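Side-chain contacts in variant surface glycoprotein MITAT 1.1 (Trypanosoma brucei brucei, PDB 5LY9), which forms the dense surface coat of the trypanosome, whose antigenically distinct variants let the parasite evade the host immune response: residues 52-57 with 348-353; 59-64 with 313-318; 65-70 with 302-307; 298-301 with 306-309. All blocks are in the same frame, centred on the assembly; numbering follows the deposited sequence.

Contact 1 of 4, residues 52-57 with 348-353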
# COMPACT_ATOMS: atom_id res chain seq x y z
N TYR A 52 -31.03 16.99 3.83
CA TYR A 52 -31.73 18.23 4.16
C TYR A 52 -32.59 18.65 2.95
O TYR A 52 -33.76 19.07 3.09
CB TYR A 52 -30.74 19.33 4.43
CG TYR A 52 -31.42 20.60 4.87
CD1 TYR A 52 -31.86 21.49 3.97
CD2 TYR A 52 -31.51 20.90 6.24
CE1 TYR A 52 -32.52 22.67 4.39
CE2 TYR A 52 -32.11 22.08 6.68
CZ TYR A 52 -32.61 22.94 5.76
OH TYR A 52 -33.25 24.11 6.17
N LEU A 53 -32.02 18.61 1.76
CA LEU A 53 -32.77 18.97 0.57
C LEU A 53 -33.94 18.05 0.35
O LEU A 53 -35.04 18.52 -0.05
CB LEU A 53 -31.88 18.93 -0.63
CG LEU A 53 -30.87 20.06 -0.70
CD1 LEU A 53 -29.73 19.73 -1.67
CD2 LEU A 53 -31.57 21.31 -1.16
N ALA A 54 -33.71 16.75 0.48
CA ALA A 54 -34.83 15.82 0.28
C ALA A 54 -35.96 16.02 1.27
O ALA A 54 -37.14 15.83 0.91
CB ALA A 54 -34.35 14.40 0.33
N LYS A 55 -35.60 16.43 2.47
CA LYS A 55 -36.53 16.61 3.56
C LYS A 55 -37.23 17.94 3.42
O LYS A 55 -38.38 18.09 3.89
CB LYS A 55 -35.78 16.51 4.85
CG LYS A 55 -36.58 16.62 6.12
CD LYS A 55 -35.73 16.28 7.34
CE LYS A 55 -36.57 16.29 8.60
NZ LYS A 55 -36.99 17.67 8.95
N ASN A 56 -36.58 18.89 2.72
CA ASN A 56 -37.05 20.29 2.67
C ASN A 56 -37.12 20.85 1.26
O ASN A 56 -36.37 21.77 0.92
CB ASN A 56 -36.19 21.19 3.53
CG ASN A 56 -36.25 20.87 5.00
OD1 ASN A 56 -37.14 21.30 5.71
ND2 ASN A 56 -35.28 20.18 5.48
N PRO A 57 -38.02 20.33 0.42
CA PRO A 57 -38.03 20.72 -0.95
C PRO A 57 -38.38 22.17 -1.13
O PRO A 57 -37.98 22.75 -2.13
CB PRO A 57 -39.14 19.81 -1.59
CG PRO A 57 -39.95 19.36 -0.47
CD PRO A 57 -38.91 19.16 0.64
N ASP A 348 -28.59 5.22 4.44
CA ASP A 348 -29.92 4.72 4.77
C ASP A 348 -30.93 5.90 4.93
O ASP A 348 -32.08 5.85 4.43
CB ASP A 348 -29.93 4.00 6.13
CG ASP A 348 -29.34 2.60 6.09
OD1 ASP A 348 -28.92 2.08 5.04
OD2 ASP A 348 -29.29 2.01 7.23
N ILE A 349 -30.52 6.96 5.65
CA ILE A 349 -31.42 8.08 5.85
C ILE A 349 -31.77 8.75 4.50
O ILE A 349 -32.93 9.08 4.24
CB ILE A 349 -30.80 9.11 6.83
CG1 ILE A 349 -30.76 8.52 8.28
CG2 ILE A 349 -31.60 10.38 6.86
CD1 ILE A 349 -29.70 9.17 9.15
N LEU A 350 -30.77 8.97 3.67
CA LEU A 350 -31.02 9.54 2.35
C LEU A 350 -31.95 8.65 1.54
O LEU A 350 -32.88 9.18 0.89
CB LEU A 350 -29.79 9.84 1.58
CG LEU A 350 -30.00 10.48 0.21
CD1 LEU A 350 -30.80 11.80 0.38
CD2 LEU A 350 -28.67 10.73 -0.45
N SER A 351 -31.71 7.36 1.58
CA SER A 351 -32.59 6.44 0.84
C SER A 351 -34.06 6.58 1.24
O SER A 351 -34.95 6.62 0.40
CB SER A 351 -32.12 5.03 1.03
OG SER A 351 -30.76 4.86 0.60
N ASN A 352 -34.30 6.64 2.55
CA ASN A 352 -35.64 6.74 3.10
C ASN A 352 -36.25 8.09 2.67
O ASN A 352 -37.40 8.13 2.24
CB ASN A 352 -35.56 6.62 4.61
CG ASN A 352 -36.88 6.23 5.23
OD1 ASN A 352 -36.94 5.74 6.35
ND2 ASN A 352 -37.95 6.53 4.53
N TYR A 353 -35.48 9.17 2.76
CA TYR A 353 -36.08 10.49 2.37
C TYR A 353 -36.28 10.64 0.90
O TYR A 353 -37.19 11.36 0.57
CB TYR A 353 -35.32 11.72 2.90
CG TYR A 353 -35.65 12.05 4.31
CD1 TYR A 353 -36.90 12.55 4.66
CD2 TYR A 353 -34.73 11.85 5.32
CE1 TYR A 353 -37.19 12.84 5.98
CE2 TYR A 353 -35.03 12.08 6.64
CZ TYR A 353 -36.25 12.62 6.97
OH TYR A 353 -36.52 12.92 8.27

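Contact 2 of 4, residues 59-64 with 313-318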
# COMPACT_ATOMS: atom_id res chain seq x y z
N THR A 59 -37.29 24.60 0.66
CA THR A 59 -36.28 25.46 1.27
C THR A 59 -36.06 26.73 0.48
O THR A 59 -35.98 26.70 -0.78
CB THR A 59 -34.91 24.68 1.38
OG1 THR A 59 -33.93 25.49 2.05
CG2 THR A 59 -34.40 24.22 -0.00
N GLN A 60 -35.91 27.84 1.17
CA GLN A 60 -35.47 29.06 0.50
C GLN A 60 -33.98 29.12 0.23
O GLN A 60 -33.54 30.09 -0.31
CB GLN A 60 -35.93 30.30 1.29
CG GLN A 60 -37.47 30.42 1.41
CD GLN A 60 -38.21 30.27 0.08
OE1 GLN A 60 -38.56 29.14 -0.33
NE2 GLN A 60 -38.48 31.40 -0.59
N ALA A 61 -33.25 28.07 0.57
CA ALA A 61 -31.83 28.01 0.34
C ALA A 61 -31.49 26.98 -0.71
O ALA A 61 -30.38 26.37 -0.66
CB ALA A 61 -31.11 27.69 1.61
N LEU A 62 -32.40 26.82 -1.66
CA LEU A 62 -32.28 25.72 -2.64
C LEU A 62 -30.96 25.82 -3.41
O LEU A 62 -30.27 24.80 -3.54
CB LEU A 62 -33.48 25.71 -3.59
CG LEU A 62 -33.36 24.65 -4.69
CD1 LEU A 62 -33.32 23.28 -4.06
CD2 LEU A 62 -34.51 24.75 -5.65
N GLN A 63 -30.65 27.00 -3.96
CA GLN A 63 -29.49 27.12 -4.78
C GLN A 63 -28.18 27.01 -3.98
O GLN A 63 -27.26 26.36 -4.43
CB GLN A 63 -29.45 28.39 -5.61
CG GLN A 63 -30.57 28.45 -6.66
CD GLN A 63 -30.52 29.75 -7.49
OE1 GLN A 63 -29.48 30.27 -7.81
NE2 GLN A 63 -31.65 30.24 -7.89
N GLN A 64 -28.12 27.64 -2.81
CA GLN A 64 -26.92 27.54 -1.93
C GLN A 64 -26.66 26.07 -1.56
O GLN A 64 -25.54 25.56 -1.65
CB GLN A 64 -27.16 28.31 -0.64
CG GLN A 64 -27.31 29.80 -0.86
CD GLN A 64 -28.70 30.32 -1.20
OE1 GLN A 64 -29.61 29.59 -1.58
NE2 GLN A 64 -28.84 31.64 -1.12
N LYS A 313 -20.88 29.13 6.00
CA LYS A 313 -21.03 28.48 7.30
C LYS A 313 -22.47 28.42 7.81
O LYS A 313 -22.84 27.40 8.35
CB LYS A 313 -20.10 29.12 8.35
CG LYS A 313 -20.25 28.52 9.74
CD LYS A 313 -19.14 28.92 10.67
CE LYS A 313 -19.33 28.52 12.16
NZ LYS A 313 -20.68 28.80 12.77
N THR A 314 -23.25 29.51 7.68
CA THR A 314 -24.64 29.50 8.18
C THR A 314 -25.48 28.46 7.49
O THR A 314 -26.24 27.79 8.20
CB THR A 314 -25.38 30.88 8.11
OG1 THR A 314 -25.42 31.28 6.75
CG2 THR A 314 -24.61 31.89 8.86
N TYR A 315 -25.20 28.17 6.19
CA TYR A 315 -25.89 27.13 5.47
C TYR A 315 -25.54 25.70 5.99
O TYR A 315 -26.42 24.83 6.16
CB TYR A 315 -25.66 27.24 3.90
CG TYR A 315 -26.28 28.46 3.42
CD1 TYR A 315 -27.65 28.50 3.13
CD2 TYR A 315 -25.58 29.66 3.39
CE1 TYR A 315 -28.24 29.69 2.78
CE2 TYR A 315 -26.21 30.86 3.05
CZ TYR A 315 -27.54 30.84 2.74
OH TYR A 315 -28.22 31.98 2.37
N LEU A 316 -24.26 25.48 6.22
CA LEU A 316 -23.79 24.18 6.71
C LEU A 316 -24.32 23.98 8.17
O LEU A 316 -24.67 22.85 8.57
CB LEU A 316 -22.30 24.11 6.67
CG LEU A 316 -21.70 24.16 5.26
CD1 LEU A 316 -20.16 24.26 5.30
CD2 LEU A 316 -22.15 22.98 4.47
N ASP A 317 -24.32 25.04 8.94
CA ASP A 317 -24.91 25.00 10.30
C ASP A 317 -26.38 24.65 10.33
O ASP A 317 -26.82 23.84 11.16
CB ASP A 317 -24.65 26.31 11.04
CG ASP A 317 -23.19 26.49 11.45
OD1 ASP A 317 -22.35 25.54 11.45
OD2 ASP A 317 -22.85 27.63 11.77
N MET A 318 -27.14 25.22 9.40
CA MET A 318 -28.54 24.90 9.21
C MET A 318 -28.75 23.42 8.89
O MET A 318 -29.59 22.75 9.46
CB MET A 318 -29.08 25.81 8.12
CG MET A 318 -30.53 25.72 7.89
SD MET A 318 -31.01 27.11 6.79
CE MET A 318 -30.39 26.49 5.27

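Contact 3 of 4, residues 65-70 with 302-307. Unlike the reference sequence in segment 65-70: Leu65 (reference Ser).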
# COMPACT_ATOMS: atom_id res chain seq x y z
N LEU A 65 -27.71 25.37 -1.22
CA LEU A 65 -27.55 23.98 -0.72
C LEU A 65 -27.27 22.98 -1.88
O LEU A 65 -26.48 22.05 -1.73
CB LEU A 65 -28.80 23.58 0.06
CG LEU A 65 -28.92 24.37 1.38
CD1 LEU A 65 -30.16 23.97 2.11
CD2 LEU A 65 -27.75 24.07 2.29
N THR A 66 -27.88 23.21 -3.02
CA THR A 66 -27.59 22.42 -4.23
C THR A 66 -26.10 22.53 -4.57
O THR A 66 -25.45 21.53 -4.84
CB THR A 66 -28.43 22.84 -5.40
OG1 THR A 66 -29.82 22.56 -5.13
CG2 THR A 66 -28.05 22.14 -6.66
N LEU A 67 -25.61 23.74 -4.58
CA LEU A 67 -24.21 24.03 -4.84
C LEU A 67 -23.32 23.33 -3.88
O LEU A 67 -22.31 22.67 -4.28
CB LEU A 67 -24.00 25.51 -4.80
CG LEU A 67 -22.56 25.90 -5.04
CD1 LEU A 67 -22.05 25.48 -6.45
CD2 LEU A 67 -22.37 27.34 -4.81
N LEU A 68 -23.63 23.39 -2.57
CA LEU A 68 -22.77 22.77 -1.60
C LEU A 68 -22.79 21.24 -1.72
O LEU A 68 -21.76 20.60 -1.60
CB LEU A 68 -23.17 23.22 -0.17
CG LEU A 68 -22.80 24.65 0.11
CD1 LEU A 68 -23.53 25.16 1.39
CD2 LEU A 68 -21.33 24.85 0.24
N ARG A 69 -23.97 20.67 -1.98
CA ARG A 69 -24.13 19.21 -2.17
C ARG A 69 -23.29 18.78 -3.35
O ARG A 69 -22.59 17.79 -3.28
CB ARG A 69 -25.60 18.93 -2.39
CG ARG A 69 -25.95 17.47 -2.70
CD ARG A 69 -26.37 17.24 -4.13
NE ARG A 69 -26.83 15.86 -4.23
CZ ARG A 69 -28.06 15.44 -3.93
NH1 ARG A 69 -29.06 16.26 -3.61
NH2 ARG A 69 -28.29 14.16 -3.93
N GLY A 70 -23.41 19.55 -4.43
CA GLY A 70 -22.61 19.27 -5.65
C GLY A 70 -21.14 19.36 -5.41
O GLY A 70 -20.36 18.52 -5.94
N ALA A 302 -24.38 37.00 -4.64
CA ALA A 302 -25.83 36.97 -4.50
C ALA A 302 -26.37 35.85 -3.69
O ALA A 302 -27.47 35.93 -3.12
CB ALA A 302 -26.48 37.01 -5.90
N LEU A 303 -25.65 34.74 -3.65
CA LEU A 303 -26.08 33.58 -2.90
C LEU A 303 -25.74 33.66 -1.41
O LEU A 303 -26.52 33.29 -0.56
CB LEU A 303 -25.40 32.33 -3.48
CG LEU A 303 -25.97 31.80 -4.84
CD1 LEU A 303 -25.05 30.68 -5.34
CD2 LEU A 303 -27.38 31.32 -4.63
N PHE A 304 -24.51 34.10 -1.15
CA PHE A 304 -23.83 33.91 0.13
C PHE A 304 -23.52 35.26 0.81
O PHE A 304 -23.10 35.30 1.99
CB PHE A 304 -22.51 33.09 -0.09
CG PHE A 304 -22.76 31.66 -0.39
CD1 PHE A 304 -23.36 30.82 0.53
CD2 PHE A 304 -22.46 31.17 -1.62
CE1 PHE A 304 -23.70 29.50 0.17
CE2 PHE A 304 -22.73 29.84 -1.95
CZ PHE A 304 -23.39 29.04 -1.07
N GLY A 305 -23.75 36.37 0.16
CA GLY A 305 -23.50 37.63 0.80
C GLY A 305 -22.09 38.16 0.73
O GLY A 305 -21.75 39.15 1.39
N GLY A 306 -21.24 37.54 -0.10
CA GLY A 306 -19.82 37.94 -0.22
C GLY A 306 -19.00 36.72 -0.68
O GLY A 306 -19.57 35.68 -0.99
N LEU A 307 -17.71 36.89 -0.77
CA LEU A 307 -16.79 35.85 -1.22
C LEU A 307 -15.89 35.30 -0.12
O LEU A 307 -15.11 34.38 -0.36
CB LEU A 307 -15.96 36.35 -2.39
CG LEU A 307 -16.68 36.80 -3.69
CD1 LEU A 307 -15.76 37.46 -4.73
CD2 LEU A 307 -17.47 35.65 -4.29

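Contact 4 of 4, residues 298-301 with 306-309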
# COMPACT_ATOMS: atom_id res chain seq x y z
N THR A 298 -20.18 36.88 -9.16
CA THR A 298 -21.41 37.64 -8.97
C THR A 298 -22.49 36.79 -8.41
O THR A 298 -23.15 37.20 -7.48
CB THR A 298 -21.88 38.21 -10.30
OG1 THR A 298 -20.87 39.12 -10.74
CG2 THR A 298 -23.16 38.95 -10.13
N LYS A 299 -22.65 35.56 -8.93
CA LYS A 299 -23.68 34.68 -8.41
C LYS A 299 -23.37 34.27 -6.98
O LYS A 299 -24.25 34.18 -6.13
CB LYS A 299 -23.79 33.44 -9.28
CG LYS A 299 -24.83 32.47 -8.79
CD LYS A 299 -26.19 33.06 -8.91
CE LYS A 299 -27.18 31.98 -8.88
NZ LYS A 299 -28.59 32.51 -8.96
N LEU A 300 -22.09 33.95 -6.69
CA LEU A 300 -21.71 33.61 -5.32
C LEU A 300 -22.02 34.73 -4.32
O LEU A 300 -22.43 34.46 -3.18
CB LEU A 300 -20.22 33.22 -5.18
CG LEU A 300 -19.83 31.92 -5.89
CD1 LEU A 300 -18.33 31.81 -6.11
CD2 LEU A 300 -20.31 30.77 -5.04
N GLU A 301 -21.80 35.96 -4.74
CA GLU A 301 -22.09 37.12 -3.84
C GLU A 301 -23.59 37.22 -3.58
O GLU A 301 -24.04 37.53 -2.47
CB GLU A 301 -21.61 38.39 -4.49
CG GLU A 301 -20.15 38.50 -4.43
CD GLU A 301 -19.54 39.49 -5.41
OE1 GLU A 301 -20.19 39.97 -6.37
OE2 GLU A 301 -18.35 39.80 -5.16
N GLY A 306 -21.24 37.54 -0.10
CA GLY A 306 -19.82 37.94 -0.22
C GLY A 306 -19.00 36.72 -0.68
O GLY A 306 -19.57 35.68 -0.99
N LEU A 307 -17.71 36.89 -0.77
CA LEU A 307 -16.79 35.85 -1.22
C LEU A 307 -15.89 35.30 -0.12
O LEU A 307 -15.11 34.38 -0.36
CB LEU A 307 -15.96 36.35 -2.39
CG LEU A 307 -16.68 36.80 -3.69
CD1 LEU A 307 -15.76 37.46 -4.73
CD2 LEU A 307 -17.47 35.65 -4.29
N ALA A 308 -16.00 35.80 1.09
CA ALA A 308 -15.15 35.24 2.14
C ALA A 308 -15.55 33.78 2.37
O ALA A 308 -16.74 33.41 2.29
CB ALA A 308 -15.34 36.02 3.42
N ALA A 309 -14.57 32.94 2.70
CA ALA A 309 -14.81 31.52 2.84
C ALA A 309 -15.86 31.21 3.86
O ALA A 309 -16.60 30.25 3.67
CB ALA A 309 -13.53 30.74 3.17

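Contact 1 of 4, residues 52-57 with 348-353
Helix-on-helix packing near one end of the elongated A-type VSG domain brings Ala54 and Lys55, in the last turn of helix 24-55, against Tyr353 and Leu350 of helix 343-367. The backbones come closest at Ala54 and Tyr353, with 5.9 Å between their CA atoms. There the Ala54 methyl points at the other helix and its CB sits 3.8 Å from Tyr353 CB; Leu350 CD1 reaches in from a turn earlier, 4.4 Å from Ala54 CB. Lys55 and Tyr353 lie side by side and point the same way. The trans chi1 of Lys55 (-178°) lets its chain run extended along the ring: CB makes a CH-pi contact over one face, 4.3 Å from the ring centroid, and CE ends 3.4 Å from Tyr353 OH. The bend at chi4 (-70°) then turns NZ away from Tyr353 to a salt bridge with Glu322, on the side of Asn56 and Tyr52. Asn56, the first residue to leave the helix, sends ND2 back to Tyr52 O (3.0 Å), on a carbonyl lone pair, and also to Glu322. Ile349 CG2 meets the edge of the Tyr353 ring, while Pro325 and Ile328 add loop contacts to that side chain. Helix 62-114 packs on Leu53, helix 313-321 on Tyr52, and the second subunit on Leu350 through its Arg69.

Contact 2 of 4, residues 59-64 with 313-318
Gln64 has CG anti to its carbonyl carbon (chi1 -65°) and a sharp bend one bond further on (chi2 87°), which folds its chain over one face of the Tyr315 ring. CG makes the CH-pi contact, 4.0 Å from the ring centroid and offset toward the rim, and CB follows at 3.8 Å from Tyr315 CD1. The two side chains cross obliquely, yet the amide and ring planes are nearly parallel, 16° apart. Gln64 NE2 passes 3.6 Å from Tyr315 OH, a contact and not a hydrogen bond. The same NE2 donates to Leu303 O, and that bond probably fixes the rotation of the amide, which lies past the rim at the hydroxyl end of the ring. Ala61 works from another direction: its CB lies near the ring plane, at the edge, 3.7 Å from Tyr315 CE1. The same methyl meets Met318 CE at 3.9 Å, the methionine chain having run out straight before turning at its last bond. Ala61 is the N-cap residue of helix 62-114, and its backbone N is held by Thr59 OG1 (3.1 Å) in an ST turn that leads into the helix. Beyond the two segments, the Tyr315 ring meets Phe304 almost at right angles and also touches Leu68. What results is side-chain packing of helix 313-321 across the start of helix 62-114, one arm of the long helical hairpin, with helix 24-55, that forms the core of A-type VSG domains.

Contact 3 of 4, residues 65-70 with 302-307
Leu67 drives one methyl toward Leu303 and Phe304, joining helix 62-114, a long arm of the VSG helical hairpin, to the C-terminal turn of helix 295-304. CD2 is the atom that does the work. It lies in the plane of the Phe304 ring, at the edge, 3.8 Å from CE2, and it stands 4.3 Å from Leu303 CD1, so a single branch fits against both an aromatic rim and an aliphatic tip. Leu67 reaches this far because its CG is anti to the backbone N (chi1 179°), throwing the side chain outward across a backbone separation of 9.9 Å (Leu67 CA to Leu303 CA). All three residues are buried, and the contact is purely apolar.

In the next shell, Leu277, Leu280 and Val281 of helix 275-285 press on Leu67, and Leu285 of the same helix touches Leu303. Phe304 touches Leu271 and Lys311, both in loops. Further out, Leu65, a departure from the reference sequence, turns away toward Tyr52 and Leu53 of helix 24-55, and Arg69 packs on Ser351 of the second subunit. Right after Phe304 the helix stops: Gly305 has a positive phi of 85°, where a side chain would collide with the preceding carbonyl. Back at the ring, Leu68 stays at the fringe of the contact: its CD1 comes no nearer to Phe304 CE1 than 4.5 Å.

Contact 4 of 4, residues 298-301 with 306-309
Apolar contacts come first here: Leu307 folds back over the helix it has just left and lays its branches on Leu300 and Glu301. Leu307 CD2 sits 3.8 Å from Leu300 CB and 3.9 Å from Glu301 CG, touching both side chains. The glutamate chain, extended beyond CG, runs across the leucine instead of alongside it, and Leu307 CG also rests 3.9 Å from its CG. At the far end, the carboxylate oxygen Glu301 OE2 comes 3.5 Å from Leu307 CD1; this is plain van der Waals contact, with the acid resting against a methyl near the surface.

Backbone approaches form the second group. Glu301 O faces Gly306 N across 3.7 Å, too long for a hydrogen bond, and Leu300 O stands 3.8 Å from Gly306 O. As the chain leaves the helix, Gly306 has a phi of 153° with psi near 180°, a conformation open to glycine. Leu307 finds its backbone hydrogen-bonding partner in Leu271.

The chain turns aside here after helix 295-304, before entering helix 313-321. Leu271 and Asp272, in the loop before helix 275-285, touch Leu300, and Asp272 also touches Leu307, while Val281 of that helix packs on Leu300 and Lys299.

How the contacts relate
All four contacts lie at one end of the elongated chain, 34 to 37 Å from its centre, and form a chain of packing across it. Contact 1 touches contact 2 where Tyr52 OH meets Met318 CG (3.6 Å), and contact 3 where Tyr52 CD1 meets Leu65 CD1 (3.5 Å). Contacts 2 and 3 share helix 62-114, with centres about 8 Å apart. Contact 4 continues from contact 3 through Leu67 CD2 and Leu300 CD2 (4.0 Å), and reaches contact 2 where Lys299 NZ comes up to Gln63 OE1 (2.7 Å). The attached glycan lies beside contact 2, touching Leu316. Contacts 1, 2 and 3 also border the second subunit.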